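PDB 2ZQE: MutS2 protein from Thermus thermophilus, which probably cuts DNA through its Smr endonuclease domain, the part present here, an activity linked to suppression of homologous recombination. Local coordinates for residues Val4-Leu9 and Thr35-His40; Glu20-Leu25 and Asp58-Ser63; Leu12-Ala17 and Thr44-Gln49. All coordinates share one frame; numbering follows the deposited sequence.

Contact 1 of 3, residues Val4-Leu9 and Thr35-His40; sequences VKEVDL and TLRLLH
V7 and L38 pair across two neighbouring parallel strands, 6-8 and 35-39, the strands of a beta-alpha-beta crossover whose connection is helix 14-30. Backbone bonds do most of the joining. R37 N gives to K5 O, V7 N to R37 O, L39 N to V7 O and L9 N to L39 O, the usual parallel pattern in which every second residue uses both its N-H and its C=O on the same neighbouring strand, but to two different residues of it (R37 to K5 and V7). L9 N lies 2.7 Å from L39 O, and this bond carries the pairing just past strand 6-8. At the other end a water bridges K5 N and T35 O.

The ionic part lies on the face bearing E6, R37 and L39. R37 approaches side-on, with NE 2.8 Å and NH2 2.9 Å from the single oxygen E6 OE2. A bend at chi3 (57°) turns NE of R37 toward the glutamate, and carboxylate and guanidinium planes stand 35° apart. Long side chains suit this face: L39 CD2 lies against E6 OE1 and alongside CG of D8, whose carboxylate pairs with R10. NH2 of R37 also bonds E71 O. The V4 side chain crosses that of R37 at about a right angle, V4 CG1 lying 3.8 Å from R37 CD.

Apolar contacts prevail on the other face, where V7 and L38 turn to the helices. K5 adds its methylenes, CG lying 3.7 Å from L36 CD1. V7 CG2 touches the same methyl. Near the strand ends, L9 CD1 rests 3.9 Å from L38 CB.

Contact 2 of 3, residues Glu20-Leu25 and Asp58-Ser63; sequences EVDQAL and DKRVES
R60 and L25 bury most of this contact, with D22 next. L25 CB sits over the centre of the R60 guanidinium, 3.6 Å above its plane, an aliphatic carbon on a face that needs no polar partner. At the rim NH2 of R60 reaches the anti lone pair of D22 OD1 at 2.8 Å, the two flat groups turned 51° apart. NH1 adds weak bonds to D22 OD1 and D22 O.

D58 fixes the orientation of the arginine. A bend at chi3 (-62°) places R60 NE for a side-on grip on the D58 carboxylate, R60 NE to D58 OD1 at 2.9 Å and R60 NH2 to D58 OD2 at 2.7 Å, both syn and nearly in the guanidinium plane. D58 OD1 also takes R60 N through its anti lone pair, an Asx turn inside the type I turn D58-V61. The positive charge between D22 and D58 probably offsets the repulsion of the two carboxylates. L25 meets D58 tip to tip, and L25 CD2 touches V61 CG2.

E26, one turn beyond D22, forms a further salt bridge with R60 NH1. The network thus joins helix 14-30 to the turn between helix 46-57 and strand 61-66, while L25 continues inward onto L36, V79 and L81.

Contact 3 of 3, residues Leu12-Ala17 and Thr44-Gln49; sequences LTVAEA and TGALRQ
L47 pushes one methyl, CD2, into the first turn of the opposite helix and carries most of the closest contacts. L47 CD2 lies 3.5 Å from L12 O and also rests on V14 N. The same methyl stands 3.7 Å from A17 CB, and A17 suits its place because its small side chain lets the leucine come close. V14 and L47 slide past each other in opposite directions, with V14 CG2 4.0 Å from L47 CD2; the same valine methyl touches A46 CB. In L47, chi1 (-63°) sets CG anti to the carbonyl carbon. The contact is van der Waals throughout, the methyls resting on carbon and on backbone polar atoms alike, without a polar bond between the two segments.

What sets the partners in place is the start of each helix. T13 is the N-cap of helix 14-30: T13 OG1 accepts from E16 N at 3.1 Å, and E16 OE1 takes T13 N at 2.8 Å through its anti lone pair. This reciprocal pair is a capping box, giving E16 N, in the first turn, a side-chain acceptor. On the other side T44 OG1 accepts from A46 N in an ST turn, and G45, with its positive phi of 78°, occupies the N-cap of helix 46-57.

Further in, L47 CD1 packs on L9 O and H40 O. An alanine in place of L47 would probably open a gap between the two helix starts, leaving A17 CB and the L12 carbonyl without their covering methyl. Farther round the second helix, R48 forms a salt bridge with D66. Both helices begin shortly after the C-terminal ends of parallel strands, 6-8 and 35-39, as in the beta-alpha-beta units of alpha/beta folds, here that of the Smr domain.

In the fold
From the N terminus the chain lays down strand 6-8, then the start and middle of helix 14-30, before any contact closes. Strand 35-39 closes the first loop at contact 1, returning beside strand 6-8. The start of helix 46-57 closes contact 3, and the turn after that helix closes contact 2. The first halves come in the order 1, 3, 2 and so do the second halves, so every pair of loops crosses and none nests. L9 links contact 1 to both others, touching E20 and V21 as well as L47. Together they tie both helices and the outermost strands 6-8 and 61-66 into one domain.

Contact 1 of 3, residues Val4-Leu9 and Thr35-His40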
# COMPACT_ATOMS: atom_id res chain seq x y z
N VAL A 4 10.03 -4.76 7.85
CA VAL A 4 8.76 -4.97 7.08
C VAL A 4 8.93 -4.44 5.66
O VAL A 4 9.36 -3.30 5.47
CB VAL A 4 7.56 -4.29 7.78
CG1 VAL A 4 6.29 -4.33 6.89
CG2 VAL A 4 7.28 -4.93 9.15
N LYS A 5 8.61 -5.27 4.67
CA LYS A 5 8.74 -4.90 3.26
C LYS A 5 8.01 -3.58 2.98
O LYS A 5 6.86 -3.42 3.36
CB LYS A 5 8.20 -6.00 2.35
CG LYS A 5 8.27 -5.68 0.88
CD LYS A 5 7.75 -6.82 0.03
CE LYS A 5 7.87 -6.50 -1.45
NZ LYS A 5 9.15 -5.80 -1.73
N GLU A 6 8.70 -2.65 2.34
CA GLU A 6 8.13 -1.35 2.03
C GLU A 6 8.41 -1.01 0.58
O GLU A 6 9.53 -1.22 0.09
CB GLU A 6 8.71 -0.25 2.93
CG GLU A 6 8.08 1.13 2.71
CD GLU A 6 8.51 2.14 3.74
OE1 GLU A 6 9.57 2.79 3.56
OE2 GLU A 6 7.78 2.31 4.74
N VAL A 7 7.38 -0.52 -0.10
CA VAL A 7 7.52 -0.05 -1.48
C VAL A 7 7.26 1.46 -1.55
O VAL A 7 6.27 1.96 -1.03
CB VAL A 7 6.58 -0.80 -2.45
CG1 VAL A 7 6.76 -0.29 -3.87
CG2 VAL A 7 6.85 -2.32 -2.37
N ASP A 8 8.19 2.17 -2.19
CA ASP A 8 8.13 3.62 -2.29
C ASP A 8 7.43 4.02 -3.59
O ASP A 8 8.01 3.92 -4.68
CB ASP A 8 9.54 4.21 -2.21
CG ASP A 8 9.55 5.71 -2.04
OD1 ASP A 8 8.50 6.35 -2.27
OD2 ASP A 8 10.61 6.26 -1.66
N LEU A 9 6.20 4.48 -3.44
CA LEU A 9 5.36 4.90 -4.57
C LEU A 9 5.36 6.41 -4.81
O LEU A 9 4.67 6.90 -5.69
CB LEU A 9 3.92 4.44 -4.30
CG LEU A 9 3.83 2.96 -3.95
CD1 LEU A 9 2.51 2.68 -3.25
CD2 LEU A 9 3.96 2.10 -5.20
N THR A 35 2.67 -8.79 6.00
CA THR A 35 2.47 -7.34 6.02
C THR A 35 3.27 -6.68 4.91
O THR A 35 4.36 -7.16 4.56
CB THR A 35 2.90 -6.74 7.38
OG1 THR A 35 2.32 -7.51 8.44
CG2 THR A 35 2.42 -5.29 7.51
N LEU A 36 2.74 -5.57 4.39
CA LEU A 36 3.39 -4.78 3.36
C LEU A 36 3.11 -3.31 3.61
O LEU A 36 1.96 -2.91 3.81
CB LEU A 36 2.86 -5.18 1.98
CG LEU A 36 3.28 -4.34 0.78
CD1 LEU A 36 4.78 -4.40 0.53
CD2 LEU A 36 2.49 -4.80 -0.43
N ARG A 37 4.16 -2.49 3.60
CA ARG A 37 4.00 -1.04 3.75
C ARG A 37 4.04 -0.35 2.40
O ARG A 37 4.93 -0.58 1.60
CB ARG A 37 5.08 -0.46 4.66
CG ARG A 37 4.88 -0.79 6.13
CD ARG A 37 6.16 -0.50 6.93
NE ARG A 37 6.62 0.89 6.81
CZ ARG A 37 6.19 1.93 7.53
NH1 ARG A 37 5.25 1.77 8.45
NH2 ARG A 37 6.69 3.13 7.31
N LEU A 38 3.04 0.49 2.14
CA LEU A 38 2.98 1.28 0.92
C LEU A 38 3.27 2.74 1.24
O LEU A 38 2.44 3.44 1.80
CB LEU A 38 1.59 1.12 0.26
CG LEU A 38 1.18 -0.33 0.02
CD1 LEU A 38 -0.27 -0.37 -0.48
CD2 LEU A 38 2.11 -1.03 -0.97
N LEU A 39 4.48 3.17 0.92
CA LEU A 39 4.88 4.55 1.15
C LEU A 39 4.47 5.39 -0.05
O LEU A 39 5.15 5.39 -1.09
CB LEU A 39 6.40 4.60 1.37
CG LEU A 39 7.09 5.96 1.46
CD1 LEU A 39 6.43 6.81 2.53
CD2 LEU A 39 8.60 5.77 1.72
N HIS A 40 3.35 6.11 0.08
CA HIS A 40 2.84 6.93 -1.04
C HIS A 40 2.94 8.42 -0.78
O HIS A 40 2.72 9.24 -1.68
CB HIS A 40 1.38 6.60 -1.36
CG HIS A 40 0.54 6.35 -0.15
ND1 HIS A 40 0.20 7.35 0.75
CD2 HIS A 40 -0.06 5.23 0.30
CE1 HIS A 40 -0.57 6.85 1.69
NE2 HIS A 40 -0.73 5.56 1.46
O HOH W 1 6.97 -7.66 5.28

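Contact 2 of 3, residues Glu20-Leu25 and Asp58-Ser63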
# COMPACT_ATOMS: atom_id res chain seq x y z
N GLU A 20 2.01 -0.60 -9.59
CA GLU A 20 3.04 -1.07 -8.69
C GLU A 20 2.46 -1.71 -7.45
O GLU A 20 3.01 -2.69 -6.94
CB GLU A 20 4.04 0.05 -8.34
CG GLU A 20 5.17 -0.38 -7.39
CD GLU A 20 5.84 -1.69 -7.81
OE1 GLU A 20 6.11 -1.84 -9.02
OE2 GLU A 20 6.10 -2.55 -6.94
N VAL A 21 1.35 -1.17 -6.94
CA VAL A 21 0.70 -1.80 -5.78
C VAL A 21 0.25 -3.23 -6.11
O VAL A 21 0.47 -4.16 -5.33
CB VAL A 21 -0.46 -0.96 -5.24
CG1 VAL A 21 -1.31 -1.77 -4.26
CG2 VAL A 21 0.10 0.29 -4.56
N ASP A 22 -0.33 -3.41 -7.28
CA ASP A 22 -0.75 -4.73 -7.73
C ASP A 22 0.44 -5.71 -7.75
O ASP A 22 0.33 -6.83 -7.24
CB ASP A 22 -1.39 -4.61 -9.12
CG ASP A 22 -1.74 -5.95 -9.72
OD1 ASP A 22 -2.43 -6.75 -9.05
OD2 ASP A 22 -1.33 -6.21 -10.88
N GLN A 23 1.57 -5.25 -8.28
CA GLN A 23 2.79 -6.07 -8.32
C GLN A 23 3.35 -6.34 -6.92
O GLN A 23 3.75 -7.48 -6.61
CB GLN A 23 3.85 -5.42 -9.21
CG GLN A 23 5.06 -6.32 -9.45
CD GLN A 23 4.70 -7.63 -10.16
OE1 GLN A 23 3.74 -7.69 -10.95
NE2 GLN A 23 5.47 -8.69 -9.88
N ALA A 24 3.38 -5.31 -6.08
CA ALA A 24 3.92 -5.47 -4.73
C ALA A 24 3.09 -6.44 -3.89
O ALA A 24 3.65 -7.20 -3.10
CB ALA A 24 4.04 -4.11 -4.05
N LEU A 25 1.76 -6.41 -4.05
CA LEU A 25 0.89 -7.34 -3.32
C LEU A 25 1.15 -8.76 -3.83
O LEU A 25 1.26 -9.70 -3.03
CB LEU A 25 -0.59 -6.99 -3.53
CG LEU A 25 -1.05 -5.71 -2.81
CD1 LEU A 25 -2.40 -5.25 -3.36
CD2 LEU A 25 -1.12 -5.93 -1.31
N ASP A 58 -9.39 -5.56 -3.33
CA ASP A 58 -8.34 -6.54 -3.60
C ASP A 58 -8.44 -7.78 -2.71
O ASP A 58 -8.28 -7.71 -1.49
CB ASP A 58 -6.97 -5.89 -3.46
CG ASP A 58 -5.89 -6.64 -4.21
OD1 ASP A 58 -5.77 -7.87 -4.02
OD2 ASP A 58 -5.19 -6.02 -5.04
N LYS A 59 -8.68 -8.93 -3.33
CA LYS A 59 -8.86 -10.18 -2.58
C LYS A 59 -7.59 -10.72 -1.89
O LYS A 59 -7.66 -11.70 -1.13
CB LYS A 59 -9.50 -11.25 -3.47
CG LYS A 59 -10.96 -10.92 -3.78
CD LYS A 59 -11.59 -11.93 -4.71
CE LYS A 59 -13.09 -11.67 -4.86
NZ LYS A 59 -13.35 -10.40 -5.60
N ARG A 60 -6.45 -10.09 -2.15
CA ARG A 60 -5.19 -10.44 -1.49
C ARG A 60 -5.03 -9.76 -0.14
O ARG A 60 -4.09 -10.07 0.60
CB ARG A 60 -4.00 -10.09 -2.36
CG ARG A 60 -3.93 -10.96 -3.61
CD ARG A 60 -2.95 -10.41 -4.61
NE ARG A 60 -3.35 -9.08 -5.07
CZ ARG A 60 -2.78 -8.44 -6.08
NH1 ARG A 60 -1.78 -9.02 -6.74
NH2 ARG A 60 -3.19 -7.23 -6.44
N VAL A 61 -5.94 -8.83 0.16
CA VAL A 61 -5.82 -7.97 1.35
C VAL A 61 -6.78 -8.43 2.44
O VAL A 61 -7.98 -8.59 2.20
CB VAL A 61 -6.12 -6.49 0.98
CG1 VAL A 61 -6.12 -5.60 2.22
CG2 VAL A 61 -5.14 -5.99 -0.06
N GLU A 62 -6.25 -8.62 3.64
CA GLU A 62 -7.09 -8.87 4.81
C GLU A 62 -7.59 -7.55 5.40
O GLU A 62 -8.78 -7.37 5.63
CB GLU A 62 -6.35 -9.68 5.85
CG GLU A 62 -7.22 -10.02 7.04
CD GLU A 62 -6.59 -11.04 7.94
OE1 GLU A 62 -5.57 -10.70 8.59
OE2 GLU A 62 -7.12 -12.17 7.99
N SER A 63 -6.66 -6.63 5.66
CA SER A 63 -7.05 -5.31 6.17
C SER A 63 -5.96 -4.30 5.85
O SER A 63 -4.86 -4.68 5.45
CB SER A 63 -7.31 -5.38 7.68
OG SER A 63 -6.13 -5.72 8.40

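Contact 3 of 3, residues Leu12-Ala17 and Thr44-Gln49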
# COMPACT_ATOMS: atom_id res chain seq x y z
N LEU A 12 4.99 8.72 -8.30
CA LEU A 12 4.23 8.05 -9.36
C LEU A 12 2.85 8.70 -9.56
O LEU A 12 2.26 9.22 -8.63
CB LEU A 12 4.05 6.56 -9.01
CG LEU A 12 5.33 5.72 -8.87
CD1 LEU A 12 4.98 4.31 -8.46
CD2 LEU A 12 6.13 5.73 -10.18
N THR A 13 2.33 8.66 -10.79
CA THR A 13 0.92 9.00 -11.00
C THR A 13 0.03 7.98 -10.30
O THR A 13 0.51 6.90 -9.93
CB THR A 13 0.57 8.99 -12.48
OG1 THR A 13 0.79 7.66 -13.03
CG2 THR A 13 1.42 10.00 -13.20
N VAL A 14 -1.25 8.28 -10.13
CA VAL A 14 -2.19 7.26 -9.60
C VAL A 14 -2.10 5.94 -10.38
O VAL A 14 -1.99 4.85 -9.79
CB VAL A 14 -3.64 7.81 -9.56
CG1 VAL A 14 -4.66 6.68 -9.34
CG2 VAL A 14 -3.78 8.88 -8.48
N ALA A 15 -2.11 6.03 -11.71
CA ALA A 15 -2.07 4.81 -12.54
C ALA A 15 -0.79 4.00 -12.34
O ALA A 15 -0.84 2.76 -12.20
CB ALA A 15 -2.27 5.17 -14.01
N GLU A 16 0.35 4.68 -12.31
CA GLU A 16 1.63 3.99 -12.10
C GLU A 16 1.66 3.38 -10.69
O GLU A 16 2.09 2.23 -10.51
CB GLU A 16 2.78 4.98 -12.20
CG GLU A 16 3.15 5.43 -13.61
CD GLU A 16 4.19 6.55 -13.55
OE1 GLU A 16 3.94 7.53 -12.85
OE2 GLU A 16 5.28 6.43 -14.17
N ALA A 17 1.18 4.15 -9.72
CA ALA A 17 1.16 3.70 -8.32
C ALA A 17 0.30 2.45 -8.15
O ALA A 17 0.71 1.49 -7.49
CB ALA A 17 0.69 4.83 -7.38
N THR A 44 -1.14 15.79 -2.23
CA THR A 44 -2.54 16.02 -2.61
C THR A 44 -3.47 14.95 -2.06
O THR A 44 -4.70 15.07 -2.15
CB THR A 44 -2.73 16.01 -4.14
OG1 THR A 44 -2.35 14.73 -4.66
CG2 THR A 44 -1.90 17.10 -4.79
N GLY A 45 -2.89 13.87 -1.54
CA GLY A 45 -3.69 12.73 -1.07
C GLY A 45 -4.20 11.83 -2.19
O GLY A 45 -4.82 10.81 -1.90
N ALA A 46 -3.94 12.19 -3.45
CA ALA A 46 -4.48 11.42 -4.57
C ALA A 46 -4.01 9.97 -4.56
O ALA A 46 -4.80 9.05 -4.83
CB ALA A 46 -4.13 12.10 -5.91
N LEU A 47 -2.73 9.75 -4.23
CA LEU A 47 -2.24 8.37 -4.10
C LEU A 47 -2.90 7.62 -2.96
O LEU A 47 -3.37 6.50 -3.15
CB LEU A 47 -0.71 8.32 -3.98
CG LEU A 47 0.13 8.83 -5.16
CD1 LEU A 47 1.59 8.41 -4.94
CD2 LEU A 47 -0.35 8.29 -6.50
N ARG A 48 -2.94 8.23 -1.77
CA ARG A 48 -3.54 7.58 -0.60
C ARG A 48 -4.96 7.14 -0.93
O ARG A 48 -5.34 5.99 -0.69
CB ARG A 48 -3.51 8.49 0.63
CG ARG A 48 -4.18 7.87 1.87
CD ARG A 48 -4.17 8.85 3.05
NE ARG A 48 -4.90 8.31 4.20
CZ ARG A 48 -6.23 8.36 4.34
NH1 ARG A 48 -7.00 8.94 3.42
NH2 ARG A 48 -6.80 7.82 5.41
N GLN A 49 -5.77 8.07 -1.44
CA GLN A 49 -7.17 7.77 -1.71
C GLN A 49 -7.35 6.66 -2.73
O GLN A 49 -8.15 5.73 -2.51
CB GLN A 49 -7.93 9.01 -2.15
CG GLN A 49 -9.43 8.76 -2.27
CD GLN A 49 -10.24 10.01 -1.97
OE1 GLN A 49 -10.12 11.00 -2.67
NE2 GLN A 49 -11.09 9.94 -0.94